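Local coordinates for protein iron aquisition yersiniabactin synthesis enzyme, YbtT (Escherichia coli, PDB 6BA9) that acts as a low-specificity type II thioesterase that maintains yersiniabactin production, probably by hydrolysing thioesters on the assembly line, at residues A[87-92]-A[114-119]. The protein carries 1 engineered substitution. Residues are numbered along the deposited sequence; the frame is centred on the assembly and turned at random.
Engineered in segment 87-92: Ala90 (natural residue Ser).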
loop_
_atom_site.group_PDB
_atom_site.type_symbol
_atom_site.label_atom_id
_atom_site.label_comp_id
_atom_site.label_asym_id
_atom_site.label_seq_id
_atom_site.Cartn_x
_atom_site.Cartn_y
_atom_site.Cartn_z
ATOM N N ALA A 87 0.701 -3.633 -5.634
ATOM C CA ALA A 87 -0.382 -2.748 -5.229
ATOM C C ALA A 87 -0.110 -2.197 -3.835
ATOM O O ALA A 87 0.561 -2.831 -3.019
ATOM C CB ALA A 87 -1.710 -3.488 -5.202
ATOM N N GLY A 88 -0.647 -1.019 -3.550
ATOM C CA GLY A 88 -0.580 -0.479 -2.204
ATOM C C GLY A 88 -1.641 0.566 -1.991
ATOM O O GLY A 88 -2.060 1.243 -2.936
ATOM N N HIS A 89 -2.087 0.697 -0.740
ATOM C CA HIS A 89 -3.087 1.676 -0.335
ATOM C C HIS A 89 -2.472 2.624 0.687
ATOM O O HIS A 89 -1.851 2.181 1.663
ATOM C CB HIS A 89 -4.300 0.977 0.284
ATOM C CG HIS A 89 -5.455 1.890 0.545
ATOM N ND1 HIS A 89 -6.199 2.479 -0.464
ATOM C CD2 HIS A 89 -5.993 2.325 1.712
ATOM C CE1 HIS A 89 -7.165 3.203 0.077
ATOM N NE2 HIS A 89 -7.053 3.137 1.392
ATOM N N ALA A 90 -2.653 3.920 0.466
ATOM C CA ALA A 90 -2.166 4.969 1.374
ATOM C C ALA A 90 -0.653 4.816 1.513
ATOM O O ALA A 90 0.036 4.795 0.481
ATOM C CB ALA A 90 -2.997 4.996 2.660
ATOM N N MET A 91 -0.100 4.664 2.714
ATOM C CA MET A 91 1.341 4.470 2.847
ATOM C C MET A 91 1.830 3.359 1.933
ATOM O O MET A 91 2.946 3.418 1.393
ATOM C CB MET A 91 1.678 4.086 4.293
ATOM C CG MET A 91 3.060 3.542 4.521
ATOM S SD MET A 91 3.262 3.126 6.265
ATOM C CE MET A 91 4.913 2.463 6.234
ATOM N N GLY A 92 1.042 2.286 1.811
ATOM C CA GLY A 92 1.466 1.160 1.002
ATOM C C GLY A 92 1.650 1.514 -0.456
ATOM O O GLY A 92 2.458 0.890 -1.140
ATOM N N ILE A 114 -0.500 -0.715 -8.937
ATOM C CA ILE A 114 -1.793 -0.196 -8.499
ATOM C C ILE A 114 -1.555 0.736 -7.308
ATOM O O ILE A 114 -1.120 0.285 -6.228
ATOM C CB ILE A 114 -2.809 -1.309 -8.179
ATOM C CG1 ILE A 114 -3.028 -2.229 -9.399
ATOM C CG2 ILE A 114 -4.136 -0.700 -7.729
ATOM C CD1 ILE A 114 -2.262 -3.518 -9.343
ATOM N N ILE A 115 -1.808 2.029 -7.515
ATOM C CA ILE A 115 -1.658 3.077 -6.516
ATOM C C ILE A 115 -3.066 3.438 -6.052
ATOM O O ILE A 115 -3.881 3.905 -6.856
ATOM C CB ILE A 115 -0.963 4.293 -7.153
ATOM C CG1 ILE A 115 0.449 3.939 -7.584
ATOM C CG2 ILE A 115 -1.009 5.527 -6.246
ATOM C CD1 ILE A 115 1.369 3.619 -6.488
ATOM N N SER A 116 -3.373 3.209 -4.783
ATOM C CA SER A 116 -4.709 3.420 -4.245
ATOM C C SER A 116 -4.681 4.393 -3.069
ATOM O O SER A 116 -3.875 4.246 -2.140
ATOM C CB SER A 116 -5.229 2.055 -3.819
ATOM O OG SER A 116 -6.511 2.100 -3.221
ATOM N N GLY A 117 -5.599 5.367 -3.081
ATOM C CA GLY A 117 -5.858 6.166 -1.903
ATOM C C GLY A 117 -4.647 6.832 -1.285
ATOM O O GLY A 117 -4.486 6.798 -0.053
ATOM N N CYS A 118 -3.820 7.479 -2.113
ATOM C CA CYS A 118 -2.583 8.090 -1.644
ATOM C C CYS A 118 -2.293 9.325 -2.474
ATOM O O CYS A 118 -2.421 9.289 -3.696
ATOM C CB CYS A 118 -1.433 7.098 -1.816
ATOM S SG CYS A 118 0.124 7.603 -1.058
ATOM N N HIS A 119 -1.886 10.401 -1.801
ATOM C CA HIS A 119 -1.400 11.577 -2.505
ATOM C C HIS A 119 -0.074 11.273 -3.205
ATOM O O HIS A 119 0.695 10.386 -2.811
ATOM C CB HIS A 119 -1.190 12.730 -1.526
ATOM C CG HIS A 119 -0.193 12.411 -0.469
ATOM N ND1 HIS A 119 -0.502 11.638 0.630
ATOM C CD2 HIS A 119 1.121 12.706 -0.367
ATOM C CE1 HIS A 119 0.583 11.479 1.366
ATOM N NE2 HIS A 119 1.581 12.124 0.792
#
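His89 and Ser116 meet where two parallel strands end, an example of how a sheet leads into the nucleophile elbow expected of the alpha/beta-hydrolase fold. The His89 side chain can be followed outward. CB lies 4.1 Å from Ser116 O, and CG, anti to the backbone N (chi1 -172°) and beside the carbonyl carbon, turns the ring toward Ser116. ND1 then meets Ser116 OG at 2.8 Å in a hydrogen bond, Ser116 coming in at the ring edge; either atom could be the donor. CE1 reaches Gly117 CA at 3.8 Å, with Gly117 O over one ring face, and NE2 is hydrogen-bonded to His226 O. Ser116 OG is also hydrogen-bonded to Tyr228 OH, and the Tyr228 ring meets that of His89 edge to face.

In the strand backbones, Gly88 N donates to Ile114 O and Ser116 N to Gly88 O, both at 3.0 Å. Ala90, engineered in place of a serine that is probably the nucleophile, continues the ladder, its N donating to Ser116 O at 2.9 Å. Its strained backbone (phi 58°, psi -124°) makes the elbow's sharp turn into helix 91-105. With both ring nitrogens engaged, the imidazole's rotation is fixed, and the buried polar network ties the elbow to the loop of His226.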